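Local structure of putative glycosyltransferase (GalT1) (Streptococcus parasanguinis FW213, 5HEA) at residues L109-F121 against L163-L177. The protein probably transfers a sugar from a nucleotide-sugar donor, this chain being the C-terminal portion of the protein, with a family 2 glycosyltransferase domain of the GT-A class. Residues are numbered along the deposited sequence; the frame is centred on the assembly and turned at random.
Sequences LVDNGSDISVCNF and LTFTFSPTKLFKAEL
Ser117 and Leu172 form the hydrogen-bonded pair at the heart of an antiparallel strand pairing in the GT-A-type sheet of this family 2 glycosyltransferase domain. Leu172 N gives to Ser117 O at 2.8 Å, and Ser117 N returns to Leu172 O. The pairing runs on through Cys119 N to Thr170 O and, at the other end, Lys174 N to Asp115 O, a nearly straight bond (165° at the hydrogen).

Beyond that end, the Lys174 chain, extended beyond CG, crosses the Asp115 side chain obliquely and closes a salt bridge, Lys174 NZ to Asp115 OD2 2.9 Å, the amine meeting OD2 on its anti side, 24° out of the carboxylate plane; Ser203 N holds OD1. A lysine suits this partly exposed border because its methylenes cover backbone while its amine stays at the carboxylate.

Ile116 and Phe173, apolar and buried, share one face of the sheet with Val118 and Lys171: Ile116 CD1 lies at the phenyl edge, 3.8 Å from Phe173 CD1. Lys171 lays its apolar stem alongside Val118, CG 3.8 Å from Val118 CG1, then bends at chi4 (66°). This bend brings the amine of the buried Lys171 to the carbonyls of Leu163, Phe167 and Pro169, three bonds that tie helix 161-166 and the loop after it to strand 171-174. Leu163 CD1 meets the Phe121 ring at its edge, 3.6 Å from Phe121 CD2.

On the opposite face, the buried, apolar side chains of Leu109 and Leu172 cross at about a right angle, Leu109 CD1 4.0 Å from Leu172 CD2, while small Ser117 bonds through OG to Leu105 O, fastening helix 101-110 over the sheet. Strand 116-125 also pairs in parallel with strand 204-217, strand 171-174 pairs with strand 87-90, and helix 195-201 covers Lys171 and Phe173.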
loop_
_atom_site.group_PDB
_atom_site.type_symbol
_atom_site.label_atom_id
_atom_site.label_comp_id
_atom_site.label_asym_id
_atom_site.label_seq_id
_atom_site.Cartn_x
_atom_site.Cartn_y
_atom_site.Cartn_z
ATOM N N LEU A 109 44.300 -16.289 16.963
ATOM C CA LEU A 109 44.155 -16.618 15.553
ATOM C C LEU A 109 45.541 -16.781 14.915
ATOM O O LEU A 109 45.867 -17.827 14.336
ATOM C CB LEU A 109 43.343 -15.526 14.843
ATOM C CG LEU A 109 42.921 -15.726 13.387
ATOM C CD1 LEU A 109 41.658 -14.922 13.073
ATOM C CD2 LEU A 109 44.069 -15.323 12.430
ATOM N N VAL A 110 46.354 -15.740 15.044
ATOM C CA VAL A 110 47.649 -15.662 14.362
ATOM C C VAL A 110 48.680 -16.690 14.863
ATOM O O VAL A 110 49.349 -17.349 14.061
ATOM C CB VAL A 110 48.206 -14.210 14.415
ATOM C CG1 VAL A 110 49.665 -14.173 14.025
ATOM C CG2 VAL A 110 47.379 -13.308 13.501
ATOM N N ASP A 111 48.784 -16.861 16.175
ATOM C CA ASP A 111 49.739 -17.823 16.715
ATOM C C ASP A 111 49.381 -19.261 16.356
ATOM O O ASP A 111 50.243 -20.141 16.344
ATOM C CB ASP A 111 49.859 -17.699 18.236
ATOM C CG ASP A 111 50.494 -16.389 18.671
ATOM O OD1 ASP A 111 50.965 -15.627 17.799
ATOM O OD2 ASP A 111 50.536 -16.133 19.896
ATOM N N ASN A 112 48.113 -19.513 16.078
ATOM C CA ASN A 112 47.689 -20.883 15.789
ATOM C C ASN A 112 47.515 -21.211 14.314
ATOM O O ASN A 112 47.270 -22.365 13.949
ATOM C CB ASN A 112 46.424 -21.222 16.566
ATOM C CG ASN A 112 46.694 -21.392 18.038
ATOM O OD1 ASN A 112 47.306 -22.377 18.448
ATOM N ND2 ASN A 112 46.249 -20.434 18.842
ATOM N N GLY A 113 47.655 -20.200 13.468
ATOM C CA GLY A 113 47.436 -20.379 12.047
ATOM C C GLY A 113 45.984 -20.709 11.757
ATOM O O GLY A 113 45.675 -21.457 10.830
ATOM N N SER A 114 45.080 -20.164 12.562
ATOM C CA SER A 114 43.651 -20.388 12.348
ATOM C C SER A 114 43.081 -19.334 11.417
ATOM O O SER A 114 43.712 -18.318 11.171
ATOM C CB SER A 114 42.901 -20.334 13.675
ATOM O OG SER A 114 43.180 -21.477 14.448
ATOM N N ASP A 115 41.868 -19.560 10.927
ATOM C CA ASP A 115 41.218 -18.597 10.045
ATOM C C ASP A 115 40.217 -17.752 10.816
ATOM O O ASP A 115 39.802 -16.689 10.357
ATOM C CB ASP A 115 40.504 -19.342 8.933
ATOM C CG ASP A 115 41.461 -20.221 8.130
ATOM O OD1 ASP A 115 41.269 -21.452 8.107
ATOM O OD2 ASP A 115 42.418 -19.675 7.546
ATOM N N ILE A 116 39.816 -18.270 11.974
ATOM C CA ILE A 116 38.836 -17.640 12.856
ATOM C C ILE A 116 39.260 -17.916 14.296
ATOM O O ILE A 116 39.734 -19.011 14.601
ATOM C CB ILE A 116 37.416 -18.223 12.631
ATOM C CG1 ILE A 116 36.990 -18.031 11.166
ATOM C CG2 ILE A 116 36.395 -17.565 13.590
ATOM C CD1 ILE A 116 35.685 -18.719 10.783
ATOM N N SER A 117 39.134 -16.917 15.166
ATOM C CA SER A 117 39.234 -17.140 16.601
ATOM C C SER A 117 37.929 -16.663 17.248
ATOM O O SER A 117 37.257 -15.763 16.737
ATOM C CB SER A 117 40.446 -16.431 17.210
ATOM O OG SER A 117 40.303 -15.024 17.156
ATOM N N VAL A 118 37.569 -17.293 18.358
ATOM C CA VAL A 118 36.286 -17.068 19.006
ATOM C C VAL A 118 36.542 -17.038 20.496
ATOM O O VAL A 118 37.284 -17.878 21.016
ATOM C CB VAL A 118 35.296 -18.224 18.705
ATOM C CG1 VAL A 118 33.932 -17.990 19.395
ATOM C CG2 VAL A 118 35.115 -18.422 17.196
ATOM N N CYS A 119 35.962 -16.067 21.191
ATOM C CA CYS A 119 35.997 -16.108 22.650
ATOM C C CYS A 119 34.584 -16.231 23.187
ATOM O O CYS A 119 33.625 -16.348 22.421
ATOM C CB CYS A 119 36.746 -14.904 23.260
ATOM S SG CYS A 119 35.925 -13.286 23.135
ATOM N N ASN A 120 34.451 -16.209 24.501
ATOM C CA ASN A 120 33.152 -16.383 25.120
ATOM C C ASN A 120 32.670 -15.025 25.623
ATOM O O ASN A 120 33.290 -13.987 25.347
ATOM C CB ASN A 120 33.262 -17.400 26.269
ATOM C CG ASN A 120 31.996 -18.215 26.459
ATOM O OD1 ASN A 120 30.884 -17.721 26.265
ATOM N ND2 ASN A 120 32.159 -19.476 26.831
ATOM N N PHE A 121 31.564 -15.014 26.352
ATOM C CA PHE A 121 31.087 -13.751 26.912
ATOM C C PHE A 121 30.573 -13.944 28.328
ATOM O O PHE A 121 30.113 -15.025 28.691
ATOM C CB PHE A 121 29.987 -13.128 26.023
ATOM C CG PHE A 121 28.742 -13.955 25.926
ATOM C CD1 PHE A 121 27.713 -13.798 26.843
ATOM C CD2 PHE A 121 28.601 -14.903 24.930
ATOM C CE1 PHE A 121 26.567 -14.568 26.760
ATOM C CE2 PHE A 121 27.462 -15.680 24.846
ATOM C CZ PHE A 121 26.444 -15.512 25.756
ATOM N N LEU A 163 26.038 -18.768 21.679
ATOM C CA LEU A 163 27.395 -18.258 21.482
ATOM C C LEU A 163 27.997 -18.600 20.124
ATOM O O LEU A 163 28.567 -17.732 19.457
ATOM C CB LEU A 163 28.318 -18.792 22.566
ATOM C CG LEU A 163 29.797 -18.525 22.289
ATOM C CD1 LEU A 163 30.092 -17.047 22.412
ATOM C CD2 LEU A 163 30.650 -19.357 23.234
ATOM N N THR A 164 27.872 -19.867 19.726
ATOM C CA THR A 164 28.530 -20.372 18.532
ATOM C C THR A 164 27.865 -19.906 17.240
ATOM O O THR A 164 28.531 -19.422 16.329
ATOM C CB THR A 164 28.570 -21.923 18.530
ATOM O OG1 THR A 164 29.257 -22.386 19.701
ATOM C CG2 THR A 164 29.300 -22.448 17.297
ATOM N N PHE A 165 26.553 -20.063 17.154
ATOM C CA PHE A 165 25.885 -19.897 15.858
ATOM C C PHE A 165 25.050 -18.633 15.719
ATOM O O PHE A 165 24.975 -18.049 14.638
ATOM C CB PHE A 165 25.025 -21.122 15.533
ATOM C CG PHE A 165 25.816 -22.385 15.358
ATOM C CD1 PHE A 165 26.554 -22.600 14.208
ATOM C CD2 PHE A 165 25.831 -23.352 16.347
ATOM C CE1 PHE A 165 27.291 -23.758 14.046
ATOM C CE2 PHE A 165 26.560 -24.512 16.187
ATOM C CZ PHE A 165 27.292 -24.714 15.036
ATOM N N THR A 166 24.412 -18.205 16.800
ATOM C CA THR A 166 23.440 -17.129 16.669
ATOM C C THR A 166 23.932 -15.782 17.205
ATOM O O THR A 166 23.161 -14.821 17.259
ATOM C CB THR A 166 22.103 -17.511 17.325
ATOM O OG1 THR A 166 22.262 -17.560 18.744
ATOM C CG2 THR A 166 21.653 -18.878 16.836
ATOM N N PHE A 167 25.204 -15.712 17.601
ATOM C CA PHE A 167 25.779 -14.457 18.098
ATOM C C PHE A 167 26.980 -14.042 17.249
ATOM O O PHE A 167 27.996 -14.740 17.188
ATOM C CB PHE A 167 26.179 -14.581 19.576
ATOM C CG PHE A 167 26.299 -13.256 20.283
ATOM C CD1 PHE A 167 25.286 -12.312 20.182
ATOM C CD2 PHE A 167 27.420 -12.956 21.049
ATOM C CE1 PHE A 167 25.389 -11.080 20.834
ATOM C CE2 PHE A 167 27.540 -11.734 21.696
ATOM C CZ PHE A 167 26.516 -10.788 21.588
ATOM N N SER A 168 26.866 -12.910 16.575
ATOM C CA SER A 168 27.957 -12.464 15.708
ATOM C C SER A 168 29.230 -11.904 16.390
ATOM O O SER A 168 30.325 -12.069 15.845
ATOM C CB SER A 168 27.445 -11.502 14.629
ATOM O OG SER A 168 26.817 -10.379 15.205
ATOM N N PRO A 169 29.101 -11.214 17.550
ATOM C CA PRO A 169 30.344 -10.784 18.205
ATOM C C PRO A 169 31.133 -11.931 18.816
ATOM O O PRO A 169 30.723 -13.095 18.717
ATOM C CB PRO A 169 29.852 -9.840 19.317
ATOM C CG PRO A 169 28.507 -9.331 18.787
ATOM C CD PRO A 169 27.917 -10.560 18.141
ATOM N N THR A 170 32.251 -11.576 19.450
ATOM C CA THR A 170 33.189 -12.503 20.128
ATOM C C THR A 170 34.086 -13.268 19.164
ATOM O O THR A 170 34.816 -14.163 19.571
ATOM C CB THR A 170 32.519 -13.500 21.159
ATOM O OG1 THR A 170 32.077 -14.693 20.503
ATOM C CG2 THR A 170 31.353 -12.844 21.927
ATOM N N LYS A 171 34.042 -12.896 17.887
ATOM C CA LYS A 171 34.654 -13.685 16.840
ATOM C C LYS A 171 35.471 -12.804 15.915
ATOM O O LYS A 171 35.011 -11.755 15.464
ATOM C CB LYS A 171 33.560 -14.440 16.062
ATOM C CG LYS A 171 32.706 -15.334 16.986
ATOM C CD LYS A 171 31.445 -15.833 16.330
ATOM C CE LYS A 171 30.608 -16.598 17.346
ATOM N NZ LYS A 171 30.082 -15.726 18.445
ATOM N N LEU A 172 36.700 -13.231 15.654
ATOM C CA LEU A 172 37.590 -12.543 14.723
ATOM C C LEU A 172 37.757 -13.394 13.464
ATOM O O LEU A 172 38.213 -14.537 13.543
ATOM C CB LEU A 172 38.946 -12.292 15.388
ATOM C CG LEU A 172 40.003 -11.545 14.578
ATOM C CD1 LEU A 172 39.568 -10.100 14.370
ATOM C CD2 LEU A 172 41.375 -11.620 15.256
ATOM N N PHE A 173 37.379 -12.835 12.311
ATOM C CA PHE A 173 37.370 -13.554 11.033
ATOM C C PHE A 173 38.411 -13.003 10.057
ATOM O O PHE A 173 38.520 -11.790 9.903
ATOM C CB PHE A 173 36.007 -13.391 10.337
ATOM C CG PHE A 173 34.828 -13.857 11.151
ATOM C CD1 PHE A 173 34.457 -15.195 11.158
ATOM C CD2 PHE A 173 34.078 -12.955 11.890
ATOM C CE1 PHE A 173 33.370 -15.631 11.908
ATOM C CE2 PHE A 173 32.977 -13.380 12.644
ATOM C CZ PHE A 173 32.628 -14.721 12.653
ATOM N N LYS A 174 39.146 -13.883 9.375
ATOM C CA LYS A 174 39.880 -13.465 8.184
ATOM C C LYS A 174 38.882 -12.859 7.224
ATOM O O LYS A 174 37.794 -13.408 7.018
ATOM C CB LYS A 174 40.602 -14.639 7.522
ATOM C CG LYS A 174 41.907 -14.991 8.234
ATOM C CD LYS A 174 42.680 -16.059 7.502
ATOM C CE LYS A 174 43.895 -16.482 8.308
ATOM N NZ LYS A 174 44.510 -17.742 7.778
ATOM N N ALA A 175 39.232 -11.702 6.670
ATOM C CA ALA A 175 38.283 -10.948 5.851
ATOM C C ALA A 175 37.967 -11.674 4.545
ATOM O O ALA A 175 36.870 -11.534 3.997
ATOM C CB ALA A 175 38.802 -9.545 5.580
ATOM N N GLU A 176 38.914 -12.475 4.065
ATOM C CA GLU A 176 38.700 -13.240 2.835
ATOM C C GLU A 176 37.535 -14.236 2.959
ATOM O O GLU A 176 36.944 -14.622 1.957
ATOM C CB GLU A 176 39.982 -13.969 2.410
ATOM C CG GLU A 176 40.443 -15.036 3.399
ATOM C CD GLU A 176 41.785 -15.645 3.032
ATOM O OE1 GLU A 176 42.154 -15.603 1.836
ATOM O OE2 GLU A 176 42.470 -16.165 3.942
ATOM N N LEU A 177 37.203 -14.636 4.184
ATOM C CA LEU A 177 36.081 -15.542 4.416
ATOM C C LEU A 177 34.724 -14.968 3.949
ATOM O O LEU A 177 33.790 -15.718 3.682
ATOM C CB LEU A 177 35.986 -15.896 5.902
ATOM C CG LEU A 177 36.769 -17.038 6.556
ATOM C CD1 LEU A 177 37.805 -17.693 5.662
ATOM C CD2 LEU A 177 37.387 -16.567 7.844
HETATM O O HOH W 1 46.169 -17.359 10.484
HETATM O O HOH W 2 41.083 -18.385 4.643
#